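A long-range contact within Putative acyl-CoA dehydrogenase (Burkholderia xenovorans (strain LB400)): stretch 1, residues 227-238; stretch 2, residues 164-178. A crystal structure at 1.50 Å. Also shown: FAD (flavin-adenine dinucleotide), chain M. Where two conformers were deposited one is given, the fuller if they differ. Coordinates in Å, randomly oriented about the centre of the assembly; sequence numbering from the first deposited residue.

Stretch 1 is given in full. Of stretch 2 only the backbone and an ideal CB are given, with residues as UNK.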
ATOM      1  N   PRO C 227      32.540  -8.090  -0.406  1.00 14.27           N
ATOM      2  CA  PRO C 227      33.757  -7.374   0.021  1.00 14.92           C
ATOM      3  C   PRO C 227      33.486  -5.879   0.140  1.00 14.48           C
ATOM      4  O   PRO C 227      33.116  -5.228  -0.835  1.00 14.03           O
ATOM      5  CB  PRO C 227      34.762  -7.681  -1.090  1.00 15.75           C
ATOM      6  CG  PRO C 227      34.202  -8.838  -1.834  1.00 18.60           C
ATOM      7  CD  PRO C 227      32.722  -8.819  -1.672  1.00 15.66           C
ATOM      8  N   LEU C 228      33.683  -5.341   1.346  1.00 12.93           N
ATOM      9  CA  LEU C 228      33.393  -3.944   1.644  0.58 12.01           C
ATOM     10  C   LEU C 228      34.422  -3.432   2.636  1.00 12.76           C
ATOM     11  O   LEU C 228      34.854  -4.168   3.525  1.00 15.44           O
ATOM     12  CB  LEU C 228      31.987  -3.766   2.241  0.58 15.13           C
ATOM     13  CG  LEU C 228      30.740  -3.746   1.364  0.58 18.40           C
ATOM     14  CD1 LEU C 228      29.509  -3.826   2.253  0.58 20.19           C
ATOM     15  CD2 LEU C 228      30.717  -2.479   0.546  0.58 20.19           C
ATOM     16  N   ALA C 229      34.817  -2.165   2.492  1.00 12.72           N
ATOM     17  CA  ALA C 229      35.779  -1.633   3.453  1.00 13.33           C
ATOM     18  C   ALA C 229      35.573  -0.145   3.693  1.00 12.43           C
ATOM     19  O   ALA C 229      34.969   0.573   2.886  1.00 13.37           O
ATOM     20  CB  ALA C 229      37.228  -1.865   3.008  1.00 13.55           C
ATOM     21  N   ARG C 230      36.101   0.299   4.833  1.00 12.26           N
ATOM     22  CA  ARG C 230      36.343   1.708   5.100  1.00 13.61           C
ATOM     23  C   ARG C 230      37.789   2.003   4.732  1.00 14.12           C
ATOM     24  O   ARG C 230      38.699   1.292   5.167  1.00 15.99           O
ATOM     25  CB  ARG C 230      36.079   2.043   6.570  1.00 15.49           C
ATOM     26  CG  ARG C 230      36.254   3.512   6.940  1.00 17.78           C
ATOM     27  CD  ARG C 230      35.655   3.769   8.328  1.00 23.60           C
ATOM     28  NE  ARG C 230      35.913   5.116   8.822  1.00 30.53           N
ATOM     29  CZ  ARG C 230      35.180   5.735   9.748  1.00 33.54           C
ATOM     30  NH1 ARG C 230      34.117   5.138  10.284  1.00 35.24           N
ATOM     31  NH2 ARG C 230      35.503   6.966  10.138  1.00 32.49           N
ATOM     32  N   LEU C 231      37.991   3.020   3.903  1.00 13.77           N
ATOM     33  CA  LEU C 231      39.316   3.438   3.474  1.00 14.80           C
ATOM     34  C   LEU C 231      39.709   4.683   4.243  1.00 15.07           C
ATOM     35  O   LEU C 231      38.949   5.651   4.276  1.00 17.81           O
ATOM     36  CB  LEU C 231      39.334   3.748   1.980  1.00 16.90           C
ATOM     37  CG  LEU C 231      38.752   2.714   1.029  1.00 19.36           C
ATOM     38  CD1 LEU C 231      38.863   3.238  -0.385  1.00 19.22           C
ATOM     39  CD2 LEU C 231      39.477   1.395   1.190  1.00 20.47           C
ATOM     40  N   HIS C 232      40.894   4.672   4.838  1.00 15.24           N
ATOM     41  CA  HIS C 232      41.433   5.860   5.477  1.00 16.42           C
ATOM     42  C   HIS C 232      42.615   6.368   4.665  1.00 16.34           C
ATOM     43  O   HIS C 232      43.546   5.612   4.373  1.00 18.48           O
ATOM     44  CB  HIS C 232      41.870   5.581   6.916  1.00 17.77           C
ATOM     45  CG  HIS C 232      42.470   6.776   7.590  1.00 21.12           C
ATOM     46  ND1 HIS C 232      41.734   7.901   7.895  1.00 22.46           N
ATOM     47  CD2 HIS C 232      43.737   7.034   7.990  1.00 22.67           C
ATOM     48  CE1 HIS C 232      42.521   8.796   8.469  1.00 23.98           C
ATOM     49  NE2 HIS C 232      43.741   8.294   8.539  1.00 24.21           N
ATOM     50  N   PHE C 233      42.571   7.643   4.297  1.00 15.48           N
ATOM     51  CA  PHE C 233      43.632   8.278   3.528  1.00 15.86           C
ATOM     52  C   PHE C 233      44.456   9.111   4.495  1.00 17.75           C
ATOM     53  O   PHE C 233      43.970  10.112   5.032  1.00 18.78           O
ATOM     54  CB  PHE C 233      43.053   9.142   2.411  1.00 15.82           C
ATOM     55  CG  PHE C 233      42.339   8.355   1.343  1.00 16.54           C
ATOM     56  CD1 PHE C 233      41.072   7.840   1.570  1.00 17.29           C
ATOM     57  CD2 PHE C 233      42.936   8.141   0.111  1.00 17.80           C
ATOM     58  CE1 PHE C 233      40.412   7.123   0.589  1.00 18.18           C
ATOM     59  CE2 PHE C 233      42.287   7.418  -0.879  1.00 17.43           C
ATOM     60  CZ  PHE C 233      41.020   6.913  -0.641  1.00 18.06           C
ATOM     61  N   ALA C 234      45.698   8.695   4.719  1.00 19.18           N
ATOM     62  CA  ALA C 234      46.604   9.343   5.662  1.00 20.83           C
ATOM     63  C   ALA C 234      47.723   9.998   4.860  1.00 20.60           C
ATOM     64  O   ALA C 234      48.816   9.452   4.717  1.00 21.77           O
ATOM     65  CB  ALA C 234      47.145   8.326   6.677  1.00 23.02           C
ATOM     66  N   GLY C 235      47.441  11.185   4.327  1.00 21.15           N
ATOM     67  CA  GLY C 235      48.443  11.865   3.526  1.00 21.33           C
ATOM     68  C   GLY C 235      48.807  11.117   2.263  1.00 21.27           C
ATOM     69  O   GLY C 235      49.962  11.168   1.823  1.00 23.86           O
ATOM     70  N   ALA C 236      47.846  10.413   1.670  1.00 20.40           N
ATOM     71  CA  ALA C 236      48.123   9.606   0.493  1.00 20.73           C
ATOM     72  C   ALA C 236      48.384  10.503  -0.708  1.00 20.68           C
ATOM     73  O   ALA C 236      47.578  11.381  -1.029  1.00 21.57           O
ATOM     74  CB  ALA C 236      46.950   8.667   0.216  1.00 20.12           C
ATOM     75  N   ARG C 237      49.509  10.284  -1.379  1.00 20.88           N
ATOM     76  CA  ARG C 237      49.916  11.144  -2.478  1.00 21.21           C
ATOM     77  C   ARG C 237      49.499  10.529  -3.803  1.00 23.29           C
ATOM     78  O   ARG C 237      49.806   9.365  -4.083  1.00 25.78           O
ATOM     79  CB  ARG C 237      51.423  11.386  -2.449  1.00 23.10           C
ATOM     80  CG  ARG C 237      51.874  12.188  -1.246  1.00 26.27           C
ATOM     81  CD  ARG C 237      53.368  12.471  -1.289  1.00 28.30           C
ATOM     82  NE  ARG C 237      53.757  13.353  -2.392  1.00 29.87           N
ATOM     83  CZ  ARG C 237      53.716  14.684  -2.336  1.00 32.82           C
ATOM     84  NH1 ARG C 237      53.299  15.288  -1.232  1.00 33.30           N
ATOM     85  NH2 ARG C 237      54.085  15.410  -3.385  1.00 33.29           N
ATOM     86  N   VAL C 238      48.800  11.318  -4.608  1.00 22.98           N
ATOM     87  CA  VAL C 238      48.266  10.897  -5.893  1.00 22.46           C
ATOM     88  C   VAL C 238      48.806  11.858  -6.944  1.00 22.95           C
ATOM     89  O   VAL C 238      48.579  13.066  -6.845  1.00 23.59           O
ATOM     90  CB  VAL C 238      46.728  10.890  -5.897  1.00 22.33           C
ATOM     91  CG1 VAL C 238      46.195  10.370  -7.223  1.00 21.66           C
ATOM     92  CG2 VAL C 238      46.205  10.035  -4.746  1.00 24.37           C
ATOM     93  N   UNK C 164      46.762  20.311  -3.215  1.00 25.97           N
ATOM     94  CA  UNK C 164      47.803  20.325  -4.233  1.00 28.28           C
ATOM     95  C   UNK C 164      49.164  20.582  -3.594  1.00 28.72           C
ATOM     96  O   UNK C 164      49.335  21.546  -2.840  1.00 29.17           O
ATOM     97  CB  UNK C 164      47.502  21.384  -5.296  1.00 28.28           C
ATOM     98  N   UNK C 165      50.137  19.710  -3.888  1.00 29.86           N
ATOM     99  CA  UNK C 165      51.511  19.851  -3.389  1.00 33.32           C
ATOM    100  C   UNK C 165      52.471  19.482  -4.520  1.00 36.05           C
ATOM    101  O   UNK C 165      52.821  18.312  -4.695  1.00 36.38           O
ATOM    102  CB  UNK C 165      51.750  18.974  -2.159  1.00 33.32           C
ATOM    103  N   UNK C 166      52.909  20.487  -5.268  1.00 38.04           N
ATOM    104  CA  UNK C 166      53.797  20.217  -6.387  1.00 40.03           C
ATOM    105  C   UNK C 166      53.039  19.521  -7.500  1.00 41.88           C
ATOM    106  O   UNK C 166      51.990  19.993  -7.952  1.00 43.81           O
ATOM    107  CB  UNK C 166      54.990  19.369  -5.941  1.00 40.03           C
ATOM    108  N   UNK C 167      53.559  18.381  -7.948  1.00 42.18           N
ATOM    109  CA  UNK C 167      52.926  17.614  -9.013  1.00 42.74           C
ATOM    110  C   UNK C 167      52.005  16.521  -8.484  1.00 39.59           C
ATOM    111  O   UNK C 167      51.614  15.630  -9.245  1.00 39.77           O
ATOM    112  CB  UNK C 167      53.997  16.992  -9.911  1.00 42.74           C
ATOM    113  N   UNK C 168      51.652  16.568  -7.205  1.00 35.91           N
ATOM    114  CA  UNK C 168      50.761  15.583  -6.623  1.00 32.06           C
ATOM    115  C   UNK C 168      49.657  16.276  -5.841  1.00 28.20           C
ATOM    116  O   UNK C 168      49.724  17.471  -5.543  1.00 27.91           O
ATOM    117  CB  UNK C 168      51.535  14.618  -5.723  1.00 32.06           C
ATOM    118  N   UNK C 169      48.625  15.504  -5.539  1.00 23.22           N
ATOM    119  CA  UNK C 169      47.612  15.873  -4.567  1.00 20.55           C
ATOM    120  C   UNK C 169      47.782  14.987  -3.346  1.00 20.45           C
ATOM    121  O   UNK C 169      48.133  13.809  -3.471  1.00 21.06           O
ATOM    122  CB  UNK C 169      46.204  15.747  -5.152  1.00 20.55           C
ATOM    123  N   UNK C 170      47.559  15.561  -2.168  1.00 19.43           N
ATOM    124  CA  UNK C 170      47.657  14.837  -0.907  1.00 19.56           C
ATOM    125  C   UNK C 170      46.243  14.623  -0.390  1.00 19.22           C
ATOM    126  O   UNK C 170      45.502  15.593  -0.184  1.00 18.89           O
ATOM    127  CB  UNK C 170      48.515  15.590   0.111  1.00 19.56           C
ATOM    128  N   UNK C 171      45.866  13.363  -0.178  1.00 18.08           N
ATOM    129  CA  UNK C 171      44.501  13.007   0.200  1.00 17.01           C
ATOM    130  C   UNK C 171      44.421  12.669   1.685  1.00 18.77           C
ATOM    131  O   UNK C 171      45.223  11.876   2.192  1.00 19.56           O
ATOM    132  CB  UNK C 171      44.004  11.827  -0.638  1.00 17.01           C
ATOM    133  N   UNK C 172      43.445  13.267   2.376  1.00 18.27           N
ATOM    134  CA  UNK C 172      43.233  13.047   3.802  1.00 18.29           C
ATOM    135  C   UNK C 172      41.749  12.903   4.099  1.00 17.68           C
ATOM    136  O   UNK C 172      40.956  13.783   3.746  1.00 19.36           O
ATOM    137  CB  UNK C 172      43.831  14.192   4.621  1.00 18.29           C
ATOM    138  N   UNK C 173      41.385  11.819   4.772  1.00 16.66           N
ATOM    139  CA  UNK C 173      40.026  11.588   5.215  1.00 16.74           C
ATOM    140  C   UNK C 173      39.615  10.160   4.925  1.00 17.16           C
ATOM    141  O   UNK C 173      40.456   9.297   4.671  1.00 19.42           O
ATOM    142  CB  UNK C 173      39.063  12.570   4.544  1.00 16.74           C
ATOM    143  N   UNK C 174      38.307   9.914   4.940  1.00 17.30           N
ATOM    144  CA  UNK C 174      37.789   8.554   4.878  1.00 16.48           C
ATOM    145  C   UNK C 174      36.726   8.410   3.802  1.00 14.78           C
ATOM    146  O   UNK C 174      35.936   9.328   3.566  1.00 16.64           O
ATOM    147  CB  UNK C 174      37.217   8.142   6.236  1.00 16.48           C
ATOM    148  N   UNK C 175      36.712   7.246   3.156  1.00 12.85           N
ATOM    149  CA  UNK C 175      35.587   6.773   2.360  1.00 12.29           C
ATOM    150  C   UNK C 175      35.089   5.500   3.018  1.00 12.73           C
ATOM    151  O   UNK C 175      35.863   4.795   3.665  1.00 13.21           O
ATOM    152  CB  UNK C 175      35.977   6.537   0.899  1.00 12.29           C
ATOM    153  N   UNK C 176      33.804   5.190   2.876  1.00 12.27           N
ATOM    154  CA  UNK C 176      33.347   3.950   3.484  1.00 11.41           C
ATOM    155  C   UNK C 176      32.200   3.342   2.681  1.00 12.03           C
ATOM    156  O   UNK C 176      31.691   3.932   1.719  1.00 12.29           O
ATOM    157  CB  UNK C 176      32.912   4.195   4.930  1.00 11.41           C
ATOM    158  N   UNK C 177      31.823   2.124   3.085  1.00 11.49           N
ATOM    159  CA  UNK C 177      30.911   1.252   2.330  1.00 10.98           C
ATOM    160  C   UNK C 177      31.458   0.951   0.943  1.00 11.24           C
ATOM    161  O   UNK C 177      30.690   0.799  -0.009  1.00 13.43           O
ATOM    162  CB  UNK C 177      29.528   1.896   2.213  1.00 10.98           C
ATOM    163  N   UNK C 178      32.777   0.869   0.802  1.00 10.63           N
ATOM    164  CA  UNK C 178      33.376   0.798  -0.529  1.00 11.22           C
ATOM    165  C   UNK C 178      33.381  -0.656  -0.991  1.00 11.94           C
ATOM    166  O   UNK C 178      34.088  -1.496  -0.427  1.00 12.95           O
ATOM    167  CB  UNK C 178      34.793   1.375  -0.528  1.00 11.22           C
TER
HETATM  168  PA  FAD M 501      22.403   8.830   4.489  1.00 11.38           P
HETATM  169  O1A FAD M 501      22.980   9.713   3.448  1.00 12.63           O
HETATM  170  O2A FAD M 501      22.633   9.226   5.950  1.00 12.03           O
HETATM  171  O5B FAD M 501      20.846   8.694   4.204  1.00 10.28           O
HETATM  172  C5B FAD M 501      20.014   7.975   5.135  1.00  9.28           C
HETATM  173  C4B FAD M 501      18.654   7.885   4.494  1.00  9.99           C
HETATM  174  O4B FAD M 501      18.111   9.211   4.366  1.00 11.42           O
HETATM  175  C3B FAD M 501      18.642   7.368   3.062  1.00 10.76           C
HETATM  176  O3B FAD M 501      18.757   5.945   2.977  1.00 12.35           O
HETATM  177  C2B FAD M 501      17.306   7.907   2.545  1.00 10.58           C
HETATM  178  O2B FAD M 501      16.243   7.037   2.936  1.00 12.84           O
HETATM  179  C1B FAD M 501      17.181   9.242   3.301  1.00 10.74           C
HETATM  180  N9A FAD M 501      17.449  10.438   2.511  1.00 10.69           N
HETATM  181  C8A FAD M 501      18.605  10.753   1.845  1.00 12.37           C
HETATM  182  N7A FAD M 501      18.596  11.940   1.291  1.00 13.10           N
HETATM  183  C5A FAD M 501      17.342  12.444   1.611  1.00 12.28           C
HETATM  184  C6A FAD M 501      16.715  13.672   1.331  1.00 13.18           C
HETATM  185  N6A FAD M 501      17.278  14.649   0.613  1.00 15.11           N
HETATM  186  N1A FAD M 501      15.463  13.863   1.806  1.00 13.54           N
HETATM  187  C2A FAD M 501      14.883  12.877   2.504  1.00 12.19           C
HETATM  188  N3A FAD M 501      15.379  11.678   2.831  1.00 10.29           N
HETATM  189  C4A FAD M 501      16.622  11.525   2.356  1.00  9.81           C
HETATM  190  N1  FAD M 501      29.287   3.805  -1.751  1.00 10.01           N
HETATM  191  C2  FAD M 501      30.367   4.028  -2.563  1.00  9.87           C
HETATM  192  O2  FAD M 501      30.878   5.155  -2.684  1.00 12.33           O
HETATM  193  N3  FAD M 501      30.916   2.983  -3.259  1.00 10.71           N
HETATM  194  C4  FAD M 501      30.478   1.674  -3.229  1.00 11.10           C
HETATM  195  O4  FAD M 501      31.099   0.797  -3.823  1.00 13.31           O
HETATM  196  C4X FAD M 501      29.330   1.449  -2.401  1.00 10.75           C
HETATM  197  N5  FAD M 501      28.897   0.226  -2.270  1.00 11.62           N
HETATM  198  C5X FAD M 501      27.921  -0.022  -1.318  1.00 10.98           C
HETATM  199  C6  FAD M 501      27.562  -1.343  -1.055  1.00 11.48           C
HETATM  200  C7  FAD M 501      26.667  -1.655  -0.040  1.00 12.07           C
HETATM  201  C7M FAD M 501      26.342  -3.100   0.240  1.00 12.48           C
HETATM  202  C8  FAD M 501      26.094  -0.617   0.721  1.00 12.50           C
HETATM  203  C8M FAD M 501      25.121  -0.913   1.836  1.00 15.05           C
HETATM  204  C9  FAD M 501      26.436   0.703   0.447  1.00 11.15           C
HETATM  205  C9A FAD M 501      27.348   1.009  -0.558  1.00  9.83           C
HETATM  206  N10 FAD M 501      27.791   2.329  -0.791  1.00  9.88           N
HETATM  207  C10 FAD M 501      28.804   2.577  -1.685  1.00  9.49           C
HETATM  208  C1' FAD M 501      27.266   3.416   0.047  1.00 10.71           C
HETATM  209  C2' FAD M 501      25.876   3.884  -0.370  1.00 10.25           C
HETATM  210  O2' FAD M 501      25.925   4.582  -1.613  1.00 12.74           O
HETATM  211  C3' FAD M 501      25.312   4.806   0.710  1.00 10.84           C
HETATM  212  O3' FAD M 501      25.075   3.977   1.838  1.00 10.75           O
HETATM  213  C4' FAD M 501      24.021   5.517   0.308  1.00 10.76           C
HETATM  214  O4' FAD M 501      24.322   6.519  -0.665  1.00 12.40           O
HETATM  215  C5' FAD M 501      23.323   6.138   1.501  1.00 10.65           C
HETATM  216  O5' FAD M 501      24.258   7.028   2.146  1.00 11.10           O
HETATM  217  P   FAD M 501      24.375   6.895   3.761  1.00 11.15           P
HETATM  218  O1P FAD M 501      24.595   5.479   4.168  1.00 11.27           O
HETATM  219  O2P FAD M 501      25.404   7.869   4.248  1.00 12.14           O
HETATM  220  O3P FAD M 501      22.942   7.347   4.296  1.00  9.85           O

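Position 164 has nothing of stretch 1 within 5.5 Å of its CB, so the contact sets no preference; it is Glu164. At 165 the CB points toward stretch 1 and lies 4.1 Å from NH1 of Arg237, which favours a short acid or a polar acceptor. The residue is Asp165: its OD2 accepts from Arg237 NH1 at 2.8 Å and 164°, a salt bridge. Position 166 has phi 71° and psi -127°, angles that favour glycine, and Gly166 occupies the second place of a type II' turn. Position 167 is unconstrained by stretch 1; it is Asp167.

At 168 the CB sits 3.5 Å from both Val238 O and Arg237 NH2, so a small side chain fits readily: Ala168. Position 169 pairs with Val238 through both backbone bonds. Many residues would suit; Tyr169 sends its ring away from stretch 1. At 170 the CB shares a face with Arg237, 5.0 Å from its CG, and a branched aliphatic could pack there. Val170 places CG2 3.6 Å from Arg237 NH1.

Position 171 faces Phe233 CD2 at 3.9 Å and Val238 CG2 at 5.0 Å from its CB, an apolar setting for Leu, Ile, Val or Met. Leu171 brings CD1 to 3.9 Å from Val238 CG2. At 172 the CB points away overall, yet lies 4.7 Å from Gly235 N, a donor that an acceptor could reach. Asp172 bends back, and OD1 accepts from Gly235 N at 2.9 Å. Position 173 has phi 135° and psi -162°, where any CB would jam against the preceding carbonyl O; it is Gly173.

At 174 the CB is 4.2 Å from Arg230 NE and 4.8 Å from His232 ND1. Asp or Asn are plausible, with the positive guanidinium favouring the acid. Asp174 uses both oxygens: OD1 accepts from His232 ND1 at 2.5 Å, and OD2 forms a salt bridge with Arg230 NE at 2.8 Å.

Position 175 has its CB 4.5 Å from both Phe233 CE1 and Leu231 CB, inviting an aliphatic stem. Lys175 supplies one, CG lying 4.0 Å from Phe233 CE1, while its end leads away. At 176, CB is 4.0 Å from Arg230 CG; small or beta-branched residues suit, and Thr176 sets OG1 3.4 Å from Arg230 CB. At 177 the CB points away, leaving the choice open: Trp177. Position 178 has Leu231 CG 4.5 Å from its CB, favouring an aliphatic; Ile178 places CG1 4.1 Å from Leu231 CD1.

Stretch 2, residues 164-178: EDGDAYVLDGDKTWI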
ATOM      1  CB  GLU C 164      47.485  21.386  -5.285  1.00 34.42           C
ATOM      2  CG  GLU C 164      48.230  21.220  -6.596  1.00 41.18           C
ATOM      3  CD  GLU C 164      47.691  22.134  -7.681  1.00 46.89           C
ATOM      4  OE1 GLU C 164      46.842  22.995  -7.362  1.00 48.41           O
ATOM      5  OE2 GLU C 164      48.110  21.987  -8.850  1.00 48.81           O
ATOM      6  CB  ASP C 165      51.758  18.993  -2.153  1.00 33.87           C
ATOM      7  CG  ASP C 165      53.198  19.076  -1.666  1.00 36.77           C
ATOM      8  OD1 ASP C 165      53.817  20.157  -1.799  1.00 37.63           O
ATOM      9  OD2 ASP C 165      53.718  18.062  -1.154  1.00 38.28           O
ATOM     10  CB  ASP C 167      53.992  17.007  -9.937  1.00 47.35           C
ATOM     11  CG  ASP C 167      54.795  15.897  -9.273  1.00 51.40           C
ATOM     12  OD1 ASP C 167      54.822  15.819  -8.027  1.00 51.92           O
ATOM     13  OD2 ASP C 167      55.414  15.100 -10.013  1.00 53.81           O
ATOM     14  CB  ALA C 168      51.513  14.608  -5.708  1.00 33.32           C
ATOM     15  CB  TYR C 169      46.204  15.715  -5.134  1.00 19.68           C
ATOM     16  CG  TYR C 169      45.798  16.824  -6.075  1.00 21.23           C
ATOM     17  CD1 TYR C 169      46.165  16.795  -7.417  1.00 21.83           C
ATOM     18  CD2 TYR C 169      45.045  17.900  -5.623  1.00 21.69           C
ATOM     19  CE1 TYR C 169      45.790  17.806  -8.279  1.00 23.29           C
ATOM     20  CE2 TYR C 169      44.664  18.916  -6.476  1.00 22.76           C
ATOM     21  CZ  TYR C 169      45.041  18.866  -7.802  1.00 23.37           C
ATOM     22  OH  TYR C 169      44.659  19.872  -8.659  1.00 25.13           O
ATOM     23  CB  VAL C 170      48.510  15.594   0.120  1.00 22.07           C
ATOM     24  CG1 VAL C 170      48.665  14.760   1.372  1.00 23.31           C
ATOM     25  CG2 VAL C 170      49.868  15.953  -0.471  1.00 24.71           C
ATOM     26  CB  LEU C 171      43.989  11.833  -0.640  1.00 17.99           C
ATOM     27  CG  LEU C 171      43.369  12.173  -2.004  1.00 19.57           C
ATOM     28  CD1 LEU C 171      44.355  12.900  -2.910  1.00 19.93           C
ATOM     29  CD2 LEU C 171      42.829  10.920  -2.689  1.00 20.85           C
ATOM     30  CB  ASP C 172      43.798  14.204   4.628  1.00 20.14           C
ATOM     31  CG  ASP C 172      45.303  14.238   4.617  1.00 23.46           C
ATOM     32  OD1 ASP C 172      45.916  13.454   5.375  1.00 24.62           O
ATOM     33  OD2 ASP C 172      45.870  15.046   3.852  1.00 26.68           O
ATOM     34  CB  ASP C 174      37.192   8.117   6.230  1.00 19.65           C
ATOM     35  CG  ASP C 174      38.259   7.698   7.239  1.00 26.06           C
ATOM     36  OD1 ASP C 174      39.308   8.351   7.313  1.00 30.73           O
ATOM     37  OD2 ASP C 174      38.048   6.706   7.959  1.00 31.64           O
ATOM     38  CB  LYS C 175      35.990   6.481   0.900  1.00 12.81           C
ATOM     39  CG  LYS C 175      36.453   7.702   0.116  1.00 12.40           C
ATOM     40  CD  LYS C 175      35.349   8.743   0.026  1.00 13.42           C
ATOM     41  CE  LYS C 175      35.677   9.773  -1.031  1.00 12.76           C
ATOM     42  NZ  LYS C 175      34.669  10.884  -1.086  1.00 13.51           N
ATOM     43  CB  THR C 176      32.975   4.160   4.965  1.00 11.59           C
ATOM     44  OG1 THR C 176      32.965   2.887   5.617  1.00 12.87           O
ATOM     45  CG2 THR C 176      31.601   4.841   5.123  1.00 12.82           C
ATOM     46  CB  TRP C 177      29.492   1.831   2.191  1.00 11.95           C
ATOM     47  CG  TRP C 177      28.934   2.484   3.428  1.00 10.84           C
ATOM     48  CD1 TRP C 177      28.624   3.809   3.586  1.00  9.95           C
ATOM     49  CD2 TRP C 177      28.625   1.848   4.670  1.00 11.18           C
ATOM     50  NE1 TRP C 177      28.144   4.036   4.863  1.00 11.54           N
ATOM     51  CE2 TRP C 177      28.144   2.847   5.545  1.00 11.75           C
ATOM     52  CE3 TRP C 177      28.717   0.530   5.135  1.00 12.03           C
ATOM     53  CZ2 TRP C 177      27.763   2.569   6.856  1.00 13.35           C
ATOM     54  CZ3 TRP C 177      28.328   0.253   6.433  1.00 13.62           C
ATOM     55  CH2 TRP C 177      27.862   1.267   7.282  1.00 14.62           C
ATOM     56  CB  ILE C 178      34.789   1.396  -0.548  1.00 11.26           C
ATOM     57  CG1 ILE C 178      34.739   2.865  -0.113  1.00 11.12           C
ATOM     58  CG2 ILE C 178      35.395   1.261  -1.949  1.00 13.95           C
ATOM     59  CD1 ILE C 178      33.655   3.671  -0.814  1.00 12.97           C
TER
HETATM   60  O   HOH W   1      44.339  11.867   7.274  1.00 34.17           O
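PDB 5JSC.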